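Local coordinates for conserved hypothetical protein (Bacteroides thetaiotaomicron, PDB 2HQY) that is of unknown function but binds coenzyme A and probably belongs to the acetyltransferase-like (GNAT) proteins, at residues A[61-65]-A[83-87]; A[127-131]-A[254-259]; A[228-234]-A[261-267]. All coordinates share one frame; numbering follows the deposited sequence. Where two conformers were deposited one is given.

Contact 1 of 3, residues A[61-65]-A[83-87]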
ATOM      1  N   GLN A  61       2.221 -11.777 -10.585  1.00 25.54           N
ATOM      2  CA  GLN A  61       2.565 -13.023  -9.925  1.00 24.73           C
ATOM      3  C   GLN A  61       1.895 -13.110  -8.543  1.00 23.28           C
ATOM      4  O   GLN A  61       2.194 -12.286  -7.656  1.00 23.93           O
ATOM      5  CB  GLN A  61       4.096 -13.116  -9.771  1.00 25.75           C
ATOM      6  CG  GLN A  61       4.609 -14.348  -8.975  1.00 29.02           C
ATOM      7  CD  GLN A  61       4.453 -15.679  -9.741  1.00 34.01           C
ATOM      8  OE1 GLN A  61       3.680 -16.563  -9.337  1.00 36.67           O
ATOM      9  NE2 GLN A  61       5.182 -15.820 -10.849  1.00 34.22           N
ATOM     10  N   LEU A  62       0.986 -14.068  -8.363  1.00 20.60           N
ATOM     11  CA  LEU A  62       0.448 -14.363  -7.024  1.00 18.90           C
ATOM     12  C   LEU A  62       1.468 -15.254  -6.348  1.00 18.28           C
ATOM     13  O   LEU A  62       1.926 -16.239  -6.957  1.00 16.35           O
ATOM     14  CB  LEU A  62      -0.885 -15.125  -7.112  1.00 19.12           C
ATOM     15  CG  LEU A  62      -1.456 -15.678  -5.785  1.00 19.21           C
ATOM     16  CD1 LEU A  62      -1.829 -14.558  -4.808  1.00 18.18           C
ATOM     17  CD2 LEU A  62      -2.651 -16.555  -6.064  1.00 19.69           C
ATOM     18  N   ALA A  63       1.811 -14.952  -5.091  1.00 17.65           N
ATOM     19  CA  ALA A  63       2.751 -15.828  -4.390  1.00 18.23           C
ATOM     20  C   ALA A  63       2.411 -15.940  -2.915  1.00 17.97           C
ATOM     21  O   ALA A  63       1.791 -15.038  -2.349  1.00 17.96           O
ATOM     22  CB  ALA A  63       4.171 -15.333  -4.556  1.00 19.01           C
ATOM     23  N   TYR A  64       2.802 -17.066  -2.321  1.00 16.05           N
ATOM     24  CA  TYR A  64       2.621 -17.314  -0.879  1.00 17.10           C
ATOM     25  C   TYR A  64       4.005 -17.517  -0.283  1.00 17.98           C
ATOM     26  O   TYR A  64       4.936 -17.871  -0.991  1.00 19.28           O
ATOM     27  CB  TYR A  64       1.746 -18.573  -0.664  1.00 16.24           C
ATOM     28  CG  TYR A  64       0.363 -18.429  -1.293  1.00 16.37           C
ATOM     29  CD1 TYR A  64      -0.744 -18.011  -0.533  1.00 15.39           C
ATOM     30  CD2 TYR A  64       0.162 -18.683  -2.659  1.00 17.02           C
ATOM     31  CE1 TYR A  64      -2.030 -17.877  -1.116  1.00 15.48           C
ATOM     32  CE2 TYR A  64      -1.123 -18.554  -3.247  1.00 15.56           C
ATOM     33  CZ  TYR A  64      -2.194 -18.140  -2.456  1.00 15.74           C
ATOM     34  OH  TYR A  64      -3.432 -18.019  -3.054  1.00 17.08           O
ATOM     35  N   MET A  65       4.169 -17.257   1.011  1.00 19.18           N
ATOM     36  CA  MET A  65       5.426 -17.582   1.661  1.00 19.74           C
ATOM     37  C   MET A  65       5.367 -19.050   2.118  1.00 20.21           C
ATOM     38  O   MET A  65       4.287 -19.609   2.251  1.00 20.11           O
ATOM     39  CB  MET A  65       5.631 -16.613   2.843  1.00 19.42           C
ATOM     40  CG  MET A  65       6.966 -16.746   3.594  1.00 23.49           C
ATOM     41  SD  MET A  65       8.369 -15.925   2.750  1.00 26.63           S
ATOM     42  CE  MET A  65       7.936 -14.216   2.979  1.00 27.23           C
ATOM     43  N   ASP A  83      -6.626 -21.999  -2.467  1.00 20.58           N
ATOM     44  CA  ASP A  83      -6.725 -20.547  -2.518  1.00 19.88           C
ATOM     45  C   ASP A  83      -6.228 -20.037  -3.867  1.00 20.01           C
ATOM     46  O   ASP A  83      -6.894 -19.204  -4.494  1.00 19.85           O
ATOM     47  CB  ASP A  83      -5.952 -19.905  -1.369  1.00 19.84           C
ATOM     48  CG  ASP A  83      -6.315 -18.457  -1.182  1.00 21.17           C
ATOM     49  OD1 ASP A  83      -7.450 -18.185  -0.744  1.00 23.03           O
ATOM     50  OD2 ASP A  83      -5.484 -17.585  -1.504  1.00 22.26           O
ATOM     51  N   ALA A  84      -5.079 -20.554  -4.318  1.00 19.31           N
ATOM     52  CA  ALA A  84      -4.517 -20.171  -5.609  1.00 19.24           C
ATOM     53  C   ALA A  84      -5.500 -20.533  -6.739  1.00 20.62           C
ATOM     54  O   ALA A  84      -5.705 -19.745  -7.651  1.00 19.83           O
ATOM     55  CB  ALA A  84      -3.190 -20.829  -5.822  1.00 19.81           C
ATOM     56  N   ASP A  85      -6.110 -21.716  -6.657  1.00 20.94           N
ATOM     57  CA  ASP A  85      -7.160 -22.115  -7.625  1.00 23.31           C
ATOM     58  C   ASP A  85      -8.272 -21.074  -7.716  1.00 23.91           C
ATOM     59  O   ASP A  85      -8.684 -20.692  -8.828  1.00 23.80           O
ATOM     60  CB  ASP A  85      -7.772 -23.476  -7.256  1.00 23.27           C
ATOM     61  CG  ASP A  85      -6.799 -24.633  -7.411  1.00 26.12           C
ATOM     62  OD1 ASP A  85      -5.726 -24.473  -8.042  1.00 29.09           O
ATOM     63  OD2 ASP A  85      -7.121 -25.736  -6.901  1.00 27.70           O
ATOM     64  N   LYS A  86      -8.760 -20.612  -6.559  0.50 24.37           N
ATOM     65  CA  LYS A  86      -9.796 -19.570  -6.512  0.50 24.65           C
ATOM     66  C   LYS A  86      -9.348 -18.269  -7.169  0.50 24.50           C
ATOM     67  O   LYS A  86     -10.159 -17.560  -7.775  0.50 24.77           O
ATOM     68  CB  LYS A  86     -10.238 -19.299  -5.072  0.50 24.85           C
ATOM     69  CG  LYS A  86     -11.438 -20.120  -4.627  0.50 25.29           C
ATOM     70  CD  LYS A  86     -11.817 -19.825  -3.171  0.50 25.33           C
ATOM     71  CE  LYS A  86     -11.030 -20.700  -2.203  0.50 25.24           C
ATOM     72  NZ  LYS A  86     -11.709 -20.868  -0.891  0.50 25.94           N
ATOM     73  N   GLU A  87      -8.058 -17.958  -7.039  1.00 23.88           N
ATOM     74  CA  GLU A  87      -7.490 -16.780  -7.657  1.00 23.60           C
ATOM     75  C   GLU A  87      -7.214 -16.981  -9.147  1.00 23.91           C
ATOM     76  O   GLU A  87      -6.889 -16.012  -9.843  1.00 24.15           O
ATOM     77  CB  GLU A  87      -6.204 -16.366  -6.925  1.00 23.50           C
ATOM     78  CG  GLU A  87      -6.436 -15.995  -5.461  1.00 22.06           C
ATOM     79  CD  GLU A  87      -7.188 -14.675  -5.273  1.00 23.32           C
ATOM     80  OE1 GLU A  87      -7.583 -14.019  -6.273  1.00 24.41           O
ATOM     81  OE2 GLU A  87      -7.377 -14.287  -4.109  1.00 22.92           O
TER

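Contact 2 of 3, residues A[127-131]-A[254-259]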
ATOM      1  N   ARG A 127      27.137 -11.398  14.410  1.00 17.85           N
ATOM      2  CA  ARG A 127      27.145 -10.121  15.139  1.00 17.67           C
ATOM      3  C   ARG A 127      28.516  -9.864  15.762  1.00 18.63           C
ATOM      4  O   ARG A 127      29.000  -8.737  15.754  1.00 19.29           O
ATOM      5  CB  ARG A 127      26.053 -10.111  16.213  1.00 18.21           C
ATOM      6  CG  ARG A 127      25.801  -8.741  16.870  1.00 20.43           C
ATOM      7  CD  ARG A 127      25.362  -8.890  18.330  1.00 22.90           C
ATOM      8  NE  ARG A 127      26.551  -8.977  19.149  1.00 32.31           N
ATOM      9  CZ  ARG A 127      27.128  -7.948  19.765  1.00 31.59           C
ATOM     10  NH1 ARG A 127      26.609  -6.722  19.715  1.00 33.44           N
ATOM     11  NH2 ARG A 127      28.219  -8.164  20.463  1.00 34.48           N
ATOM     12  N   SER A 128      29.127 -10.917  16.304  1.00 19.11           N
ATOM     13  CA  SER A 128      30.481 -10.854  16.844  1.00 20.54           C
ATOM     14  C   SER A 128      31.531 -10.311  15.851  1.00 20.43           C
ATOM     15  O   SER A 128      32.382  -9.504  16.255  1.00 22.11           O
ATOM     16  CB  SER A 128      30.900 -12.198  17.483  1.00 19.81           C
ATOM     17  OG  SER A 128      30.900 -13.268  16.559  1.00 21.36           O
ATOM     18  N   ASP A 129      31.446 -10.688  14.572  1.00 19.29           N
ATOM     19  CA  ASP A 129      32.356 -10.161  13.551  1.00 18.62           C
ATOM     20  C   ASP A 129      32.122  -8.669  13.295  1.00 18.74           C
ATOM     21  O   ASP A 129      33.052  -7.864  13.324  1.00 18.89           O
ATOM     22  CB  ASP A 129      32.182 -10.918  12.238  1.00 18.43           C
ATOM     23  CG  ASP A 129      32.805 -12.313  12.262  1.00 20.20           C
ATOM     24  OD1 ASP A 129      33.712 -12.578  13.093  1.00 17.95           O
ATOM     25  OD2 ASP A 129      32.375 -13.144  11.430  1.00 20.98           O
ATOM     26  N   LEU A 130      30.868  -8.308  13.044  1.00 17.94           N
ATOM     27  CA  LEU A 130      30.531  -6.926  12.680  1.00 18.03           C
ATOM     28  C   LEU A 130      30.718  -5.956  13.853  1.00 18.04           C
ATOM     29  O   LEU A 130      31.041  -4.782  13.630  1.00 18.73           O
ATOM     30  CB  LEU A 130      29.117  -6.857  12.091  1.00 17.43           C
ATOM     31  CG  LEU A 130      28.898  -7.669  10.796  1.00 17.93           C
ATOM     32  CD1 LEU A 130      27.492  -7.396  10.201  1.00 19.08           C
ATOM     33  CD2 LEU A 130      29.978  -7.390   9.751  1.00 18.99           C
ATOM     34  N   ALA A 131      30.537  -6.440  15.090  1.00 17.73           N
ATOM     35  CA  ALA A 131      30.665  -5.564  16.286  1.00 18.45           C
ATOM     36  C   ALA A 131      32.121  -5.352  16.709  1.00 19.32           C
ATOM     37  O   ALA A 131      32.442  -4.378  17.409  1.00 20.31           O
ATOM     38  CB  ALA A 131      29.859  -6.143  17.454  1.00 18.02           C
ATOM     39  N   ALA A 254      25.986  -2.167  15.080  1.00 13.14           N
ATOM     40  CA  ALA A 254      26.203  -3.605  15.385  1.00 13.94           C
ATOM     41  C   ALA A 254      26.413  -3.763  16.900  1.00 14.24           C
ATOM     42  O   ALA A 254      25.900  -4.693  17.533  1.00 14.79           O
ATOM     43  CB  ALA A 254      27.393  -4.169  14.582  1.00 13.14           C
ATOM     44  N   ASN A 255      27.128  -2.807  17.479  1.00 14.54           N
ATOM     45  CA  ASN A 255      27.373  -2.822  18.920  1.00 15.77           C
ATOM     46  C   ASN A 255      26.159  -2.581  19.809  1.00 16.76           C
ATOM     47  O   ASN A 255      26.188  -2.888  21.022  1.00 17.40           O
ATOM     48  CB  ASN A 255      28.549  -1.906  19.256  1.00 15.53           C
ATOM     49  CG  ASN A 255      29.879  -2.619  19.029  1.00 17.65           C
ATOM     50  OD1 ASN A 255      30.306  -3.455  19.851  1.00 17.41           O
ATOM     51  ND2 ASN A 255      30.518  -2.329  17.911  1.00 15.35           N
ATOM     52  N   ARG A 256      25.106  -2.023  19.215  1.00 16.31           N
ATOM     53  CA  ARG A 256      23.834  -1.776  19.916  1.00 16.94           C
ATOM     54  C   ARG A 256      22.849  -2.952  19.783  1.00 17.85           C
ATOM     55  O   ARG A 256      21.886  -3.061  20.548  1.00 18.44           O
ATOM     56  CB  ARG A 256      23.188  -0.491  19.391  1.00 17.40           C
ATOM     57  CG  ARG A 256      24.055   0.773  19.547  1.00 15.67           C
ATOM     58  CD  ARG A 256      24.476   1.026  21.016  1.00 17.21           C
ATOM     59  NE  ARG A 256      25.145   2.327  21.123  1.00 14.32           N
ATOM     60  CZ  ARG A 256      24.613   3.458  21.585  1.00 12.99           C
ATOM     61  NH1 ARG A 256      23.376   3.493  22.091  1.00 12.67           N
ATOM     62  NH2 ARG A 256      25.374   4.555  21.583  1.00 14.23           N
ATOM     63  N   ILE A 257      23.083  -3.829  18.817  1.00 17.13           N
ATOM     64  CA  ILE A 257      22.228  -4.997  18.642  1.00 17.44           C
ATOM     65  C   ILE A 257      22.461  -5.962  19.819  1.00 18.81           C
ATOM     66  O   ILE A 257      23.621  -6.300  20.118  1.00 18.51           O
ATOM     67  CB  ILE A 257      22.530  -5.699  17.278  1.00 16.61           C
ATOM     68  CG1 ILE A 257      22.061  -4.811  16.109  1.00 15.99           C
ATOM     69  CG2 ILE A 257      21.898  -7.116  17.256  1.00 16.25           C
ATOM     70  CD1 ILE A 257      22.565  -5.279  14.711  1.00 18.24           C
ATOM     71  N   PRO A 258      21.381  -6.351  20.525  1.00 19.65           N
ATOM     72  CA  PRO A 258      21.487  -7.229  21.698  1.00 20.66           C
ATOM     73  C   PRO A 258      22.236  -8.541  21.402  1.00 20.98           C
ATOM     74  O   PRO A 258      22.117  -9.082  20.307  1.00 20.49           O
ATOM     75  CB  PRO A 258      20.025  -7.489  22.051  1.00 20.53           C
ATOM     76  CG  PRO A 258      19.315  -6.236  21.599  1.00 21.24           C
ATOM     77  CD  PRO A 258      19.985  -5.937  20.287  1.00 20.40           C
ATOM     78  N   GLU A 259      22.987  -9.044  22.380  1.00 22.20           N
ATOM     79  CA  GLU A 259      23.890 -10.189  22.173  1.00 23.62           C
ATOM     80  C   GLU A 259      23.196 -11.498  21.805  1.00 22.25           C
ATOM     81  O   GLU A 259      23.815 -12.351  21.182  1.00 22.58           O
ATOM     82  CB  GLU A 259      24.859 -10.404  23.363  1.00 23.59           C
ATOM     83  CG  GLU A 259      26.053  -9.428  23.343  1.00 26.54           C
ATOM     84  CD  GLU A 259      27.292  -9.915  24.110  1.00 28.31           C
ATOM     85  OE1 GLU A 259      28.419  -9.586  23.651  1.00 33.09           O
ATOM     86  OE2 GLU A 259      27.160 -10.605  25.161  1.00 30.93           O
TER
HETATM   87  O   HOH W   1      29.053  -5.742  21.172  1.00 33.15           O

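Contact 3 of 3, residues A[228-234]-A[261-267]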
ATOM      1  N   HIS A 228      14.550 -15.313  17.009  1.00 16.37           N
ATOM      2  CA  HIS A 228      15.162 -15.254  18.331  1.00 17.11           C
ATOM      3  C   HIS A 228      16.675 -15.035  18.328  1.00 16.86           C
ATOM      4  O   HIS A 228      17.194 -14.501  19.246  1.00 18.63           O
ATOM      5  CB  HIS A 228      14.796 -16.472  19.145  1.00 17.43           C
ATOM      6  CG  HIS A 228      15.414 -17.719  18.637  1.00 18.62           C
ATOM      7  ND1 HIS A 228      14.846 -18.476  17.654  1.00 20.93           N
ATOM      8  CD2 HIS A 228      16.572 -18.318  18.943  1.00 18.89           C
ATOM      9  CE1 HIS A 228      15.622 -19.492  17.372  1.00 21.19           C
ATOM     10  NE2 HIS A 228      16.674 -19.422  18.148  1.00 20.18           N
ATOM     11  N   GLU A 229      17.354 -15.442  17.274  1.00 16.57           N
ATOM     12  CA  GLU A 229      18.797 -15.295  17.141  1.00 17.05           C
ATOM     13  C   GLU A 229      19.332 -14.521  15.909  1.00 16.19           C
ATOM     14  O   GLU A 229      20.496 -14.561  15.622  1.00 15.43           O
ATOM     15  CB  GLU A 229      19.492 -16.651  17.198  1.00 16.84           C
ATOM     16  CG  GLU A 229      19.101 -17.576  16.108  1.00 16.12           C
ATOM     17  CD  GLU A 229      19.826 -18.902  16.128  1.00 20.03           C
ATOM     18  OE1 GLU A 229      20.540 -19.167  17.068  1.00 24.88           O
ATOM     19  OE2 GLU A 229      19.678 -19.663  15.206  1.00 22.23           O
ATOM     20  N   THR A 230      18.448 -13.832  15.212  1.00 14.93           N
ATOM     21  CA  THR A 230      18.806 -13.121  13.980  1.00 14.67           C
ATOM     22  C   THR A 230      18.193 -11.724  14.011  1.00 13.68           C
ATOM     23  O   THR A 230      16.987 -11.570  14.194  1.00 13.78           O
ATOM     24  CB  THR A 230      18.325 -13.868  12.700  1.00 14.67           C
ATOM     25  OG1 THR A 230      18.666 -15.266  12.791  1.00 15.93           O
ATOM     26  CG2 THR A 230      18.922 -13.250  11.430  1.00 15.03           C
ATOM     27  N   PHE A 231      19.049 -10.721  13.879  1.00 13.02           N
ATOM     28  CA  PHE A 231      18.604  -9.323  13.790  1.00 13.98           C
ATOM     29  C   PHE A 231      18.761  -8.894  12.333  1.00 14.12           C
ATOM     30  O   PHE A 231      19.798  -9.180  11.718  1.00 15.81           O
ATOM     31  CB  PHE A 231      19.491  -8.469  14.688  1.00 14.02           C
ATOM     32  CG  PHE A 231      18.947  -7.085  14.937  1.00 15.81           C
ATOM     33  CD1 PHE A 231      18.149  -6.835  16.048  1.00 16.19           C
ATOM     34  CD2 PHE A 231      19.198  -6.050  14.040  1.00 15.95           C
ATOM     35  CE1 PHE A 231      17.637  -5.546  16.300  1.00 17.18           C
ATOM     36  CE2 PHE A 231      18.688  -4.755  14.267  1.00 14.83           C
ATOM     37  CZ  PHE A 231      17.897  -4.514  15.400  1.00 16.09           C
ATOM     38  N   GLY A 232      17.791  -8.168  11.789  1.00 13.44           N
ATOM     39  CA  GLY A 232      17.871  -7.743  10.392  1.00 13.69           C
ATOM     40  C   GLY A 232      18.171  -6.257  10.349  1.00 13.78           C
ATOM     41  O   GLY A 232      17.523  -5.465  11.031  1.00 14.44           O
ATOM     42  N   VAL A 233      19.147  -5.873   9.544  1.00 12.97           N
ATOM     43  CA  VAL A 233      19.392  -4.474   9.269  1.00 12.65           C
ATOM     44  C   VAL A 233      18.691  -4.164   7.942  1.00 13.08           C
ATOM     45  O   VAL A 233      19.076  -4.689   6.895  1.00 13.42           O
ATOM     46  CB  VAL A 233      20.925  -4.147   9.200  1.00 12.18           C
ATOM     47  CG1 VAL A 233      21.142  -2.669   8.885  1.00 13.21           C
ATOM     48  CG2 VAL A 233      21.577  -4.500  10.518  1.00 13.96           C
ATOM     49  N   HIS A 234      17.650  -3.343   7.992  1.00 11.88           N
ATOM     50  CA  HIS A 234      16.780  -3.135   6.808  1.00 13.17           C
ATOM     51  C   HIS A 234      17.225  -1.993   5.907  1.00 13.66           C
ATOM     52  O   HIS A 234      16.982  -2.017   4.697  1.00 13.59           O
ATOM     53  CB  HIS A 234      15.305  -2.936   7.212  1.00 13.39           C
ATOM     54  CG  HIS A 234      14.771  -4.037   8.079  1.00 14.55           C
ATOM     55  ND1 HIS A 234      15.242  -5.334   7.992  1.00 16.87           N
ATOM     56  CD2 HIS A 234      13.837  -4.040   9.062  1.00 15.72           C
ATOM     57  CE1 HIS A 234      14.638  -6.077   8.909  1.00 18.46           C
ATOM     58  NE2 HIS A 234      13.772  -5.318   9.560  1.00 16.69           N
ATOM     59  N   TYR A 261      21.161 -11.969  19.554  1.00 18.90           N
ATOM     60  CA  TYR A 261      21.132 -12.043  18.083  1.00 18.61           C
ATOM     61  C   TYR A 261      22.523 -12.363  17.575  1.00 19.47           C
ATOM     62  O   TYR A 261      23.317 -11.463  17.293  1.00 21.07           O
ATOM     63  CB  TYR A 261      20.560 -10.733  17.483  1.00 17.77           C
ATOM     64  CG  TYR A 261      19.217 -10.447  18.091  1.00 17.00           C
ATOM     65  CD1 TYR A 261      18.119 -11.281  17.817  1.00 15.55           C
ATOM     66  CD2 TYR A 261      19.042  -9.385  18.970  1.00 16.14           C
ATOM     67  CE1 TYR A 261      16.888 -11.058  18.398  1.00 15.47           C
ATOM     68  CE2 TYR A 261      17.786  -9.130  19.554  1.00 16.59           C
ATOM     69  CZ  TYR A 261      16.735  -9.981  19.267  1.00 18.70           C
ATOM     70  OH  TYR A 261      15.534  -9.768  19.858  1.00 18.12           O
ATOM     71  N   ILE A 262      22.808 -13.661  17.496  1.00 18.71           N
ATOM     72  CA  ILE A 262      24.072 -14.212  17.019  1.00 19.72           C
ATOM     73  C   ILE A 262      24.351 -13.811  15.576  1.00 18.26           C
ATOM     74  O   ILE A 262      25.511 -13.603  15.203  1.00 17.85           O
ATOM     75  CB  ILE A 262      24.054 -15.782  17.170  1.00 19.98           C
ATOM     76  CG1 ILE A 262      24.254 -16.159  18.641  1.00 25.46           C
ATOM     77  CG2 ILE A 262      25.173 -16.452  16.410  1.00 22.68           C
ATOM     78  CD1 ILE A 262      23.013 -16.211  19.443  1.00 28.12           C
ATOM     79  N   TYR A 263      23.280 -13.704  14.778  1.00 17.44           N
ATOM     80  CA  TYR A 263      23.387 -13.457  13.347  1.00 17.59           C
ATOM     81  C   TYR A 263      22.830 -12.095  12.995  1.00 16.68           C
ATOM     82  O   TYR A 263      21.860 -11.637  13.600  1.00 17.20           O
ATOM     83  CB  TYR A 263      22.624 -14.515  12.555  1.00 17.96           C
ATOM     84  CG  TYR A 263      23.129 -15.891  12.852  1.00 19.33           C
ATOM     85  CD1 TYR A 263      24.368 -16.293  12.385  1.00 19.50           C
ATOM     86  CD2 TYR A 263      22.389 -16.767  13.632  1.00 19.30           C
ATOM     87  CE1 TYR A 263      24.872 -17.564  12.684  1.00 21.86           C
ATOM     88  CE2 TYR A 263      22.877 -18.044  13.933  1.00 20.84           C
ATOM     89  CZ  TYR A 263      24.115 -18.423  13.446  1.00 19.74           C
ATOM     90  OH  TYR A 263      24.612 -19.677  13.719  1.00 22.47           O
ATOM     91  N   ILE A 264      23.448 -11.463  12.003  1.00 16.53           N
ATOM     92  CA  ILE A 264      22.920 -10.190  11.485  1.00 16.44           C
ATOM     93  C   ILE A 264      22.621 -10.423  10.005  1.00 16.30           C
ATOM     94  O   ILE A 264      23.497 -10.835   9.250  1.00 16.96           O
ATOM     95  CB  ILE A 264      23.905  -9.006  11.637  1.00 15.40           C
ATOM     96  CG1 ILE A 264      24.219  -8.702  13.108  1.00 17.05           C
ATOM     97  CG2 ILE A 264      23.282  -7.750  10.955  1.00 15.24           C
ATOM     98  CD1 ILE A 264      25.295  -7.601  13.284  1.00 18.07           C
ATOM     99  N   ASN A 265      21.369 -10.214   9.604  1.00 16.04           N
ATOM    100  CA  ASN A 265      20.969 -10.363   8.211  1.00 15.94           C
ATOM    101  C   ASN A 265      20.918  -8.954   7.572  1.00 15.76           C
ATOM    102  O   ASN A 265      20.078  -8.107   7.950  1.00 15.89           O
ATOM    103  CB  ASN A 265      19.597 -11.066   8.143  1.00 16.07           C
ATOM    104  CG  ASN A 265      19.122 -11.332   6.707  1.00 17.30           C
ATOM    105  OD1 ASN A 265      19.431 -10.578   5.778  1.00 16.79           O
ATOM    106  ND2 ASN A 265      18.342 -12.406   6.532  1.00 15.50           N
ATOM    107  N   ARG A 266      21.821  -8.696   6.629  1.00 16.05           N
ATOM    108  CA  ARG A 266      21.873  -7.383   5.934  1.00 16.58           C
ATOM    109  C   ARG A 266      21.271  -7.431   4.525  1.00 16.23           C
ATOM    110  O   ARG A 266      21.565  -6.581   3.680  1.00 17.15           O
ATOM    111  CB  ARG A 266      23.310  -6.822   5.926  1.00 16.13           C
ATOM    112  CG  ARG A 266      23.842  -6.585   7.347  1.00 17.13           C
ATOM    113  CD  ARG A 266      25.295  -6.114   7.410  1.00 18.55           C
ATOM    114  NE  ARG A 266      25.494  -4.918   6.600  1.00 16.86           N
ATOM    115  CZ  ARG A 266      25.257  -3.669   6.977  1.00 21.34           C
ATOM    116  NH1 ARG A 266      24.824  -3.375   8.201  1.00 21.92           N
ATOM    117  NH2 ARG A 266      25.472  -2.705   6.092  1.00 23.63           N
ATOM    118  N   GLU A 267      20.431  -8.433   4.277  1.00 16.07           N
ATOM    119  CA  GLU A 267      19.561  -8.477   3.090  1.00 16.45           C
ATOM    120  C   GLU A 267      20.316  -8.747   1.780  1.00 17.32           C
ATOM    121  O   GLU A 267      21.396  -9.346   1.790  1.00 16.99           O
ATOM    122  CB  GLU A 267      18.593  -7.253   3.040  1.00 16.99           C
ATOM    123  CG  GLU A 267      18.006  -6.981   4.446  1.00 15.92           C
ATOM    124  CD  GLU A 267      16.701  -6.176   4.469  1.00 16.27           C
ATOM    125  OE1 GLU A 267      16.427  -5.401   3.532  1.00 19.11           O
ATOM    126  OE2 GLU A 267      15.930  -6.346   5.448  1.00 19.66           O
TER
HETATM  127  O   HOH W   2      19.840  -3.759   4.241  1.00 34.78           O
HETATM  128  O   HOH W   3      17.938  -3.314   2.591  1.00 36.36           O

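Contact 1 of 3, residues A[61-65]-A[83-87]
Tyr64 and Leu62 reach from strand 61-65 to residues 83-87 of helix 73-87, inside a beta-alpha-beta unit in which strand 61-69, helix 73-87 and the parallel strand 92-96 follow one another. The helix returns nearly antiparallel to the strand, their short axes 167° apart and 10.1 Å at closest approach, a distance that the side chains of Tyr64 and Leu62 span.

One polar link crosses it. The hydroxyl OH of Tyr64 donates to OD2 of Asp83 over 2.6 Å, reaching that oxygen on its anti side and only slightly out of the carboxylate plane. OD2 in turn lies in plane at the edge of the phenol, although ring and carboxylate stand 82° apart. A tyrosine suits the place because its ring packs on CB of Ala84 while its hydroxyl meets the acid. Lys55 of strand 51-58 forms salt bridges with OD2 of Asp83 and OE2 of Glu87, so the two acids share a cation that probably favours their charged state.

The remaining contacts are apolar. The small methyl CB of Ala84 lets the strand's side chains come close to the helix: it lies 4.0 Å from CE2 of Tyr64 and 4.3 Å from CD2 of Leu62. Branch CD2 of Leu62 reaches the helix because chi1 (171°) sets CG opposite the backbone N, and it meets the aliphatic root of Glu87, 3.7 Å from its CB.

Contact 2 of 3, residues A[127-131]-A[254-259]
Arg127 extends its guanidinium from the first turn of helix 127-131 toward helix 245-256 and the loop that follows it. NH1 gives a weak hydrogen bond to the carbonyl O of Ile257, 3.0 Å long but bent to 126°. NH2 donates to a water 2.7 Å away, lying in plane at the guanidinium edge, and the water donates a hydrogen bond to OD1 of Asn255. Glu259 adds charge rather than a directed bond, because its OE1 sits 3.5 Å from NH2 but well out of the guanidinium plane. The arginine chain bends at chi2 and chi3, which lays the guanidinium between CB of Ala131 on one face and CG of Glu259 on the other.

Asn255 ties the two helices together. Its ND2 donates to the carbonyl O of Ala131, 2.9 Å away and in the carbonyl plane on a lone pair, with the N-H at 152°; the same ND2 also bonds O of Tyr251. An asparagine suits the position, since its amide serves carbonyls through ND2 and the water through OD1. Beside this, the small Ala254 admits the other helix closely, its CB 4.1 Å from CB of Leu130. Helix 245-256, the crossover helix of a beta-alpha-beta unit, and the loop that follows it thus dock on the short helix 127-132, in what is probably a GNAT-like domain, the one that carries the coenzyme A site.

Contact 3 of 3, residues A[228-234]-A[261-267]
Thr230, Phe231 and Gly232 pair in parallel with Tyr263, Ile264 and Asn265 through a regular ladder of backbone bonds. Tyr263 N donates to Glu229 O and Phe231 N to Tyr263 O; Asn265 N then reaches Phe231 O, and Val233 N bonds Asn265 O at 2.9 Å.

Among the aromatics, Phe231 turns its edge to the face of Tyr261, centroids 5.7 Å apart and planes at 62°. The phenylalanine has CG anti to the backbone N (chi1 -166°), which carries its CD1 over that face. Ile264, on the same side of the sheet as Phe231, sets its CG2 3.7 Å from CG2 of Val233; beta-branched residues such as valine and isoleucine favour extended backbone and fill this layer. On the other side Thr230 CG2 meets CB of Asn265 at 4.0 Å, and Tyr263 lies alongside the chain of Glu229.

Polar side chains gather at the end of the pair. ND1 of His234 donates to OE2 of Glu267 over 2.8 Å, a bent bond (136°) that meets the oxygen from above the carboxylate plane. Asn33 ND2 also bonds OE2. An Asx turn, Glu267 N to Asn265 OD1 at 2.8 Å, steadies the backbone there. Were Glu267 exchanged for an alanine, His234 ND1 and Asn33 ND2 would probably lose their shared acceptor, and the imidazole would be freer to turn.

Together with helix 245-256, these strands form a right-handed beta-alpha-beta crossover unit, with Glu267, just past strand 263-265, near the bound coenzyme A, consistent with a GNAT-like fold.

In the fold
Contacts 2 and 3 adjoin, with centres 10 Å apart, because helix 245-256 links strand 230-238 to strand 263-265. Arg127 joins them: its N lies 2.9 Å from Ile262 O, a probable hydrogen bond, while CD1 of Ile257 packs 3.5 Å from CD2 of Phe231. Contact 3 lies close to the ligand: the side chain of Glu267 is about 8 Å from bound coenzyme A, and that of Arg266 about 6 Å from that of Tyr246, a coenzyme A-binding residue, against about 12 Å for that of Leu130 in contact 2. Contact 1 stands apart, its centre 38 Å from that of contact 2 and 29 Å from that of contact 3, in a separate beta-alpha-beta unit.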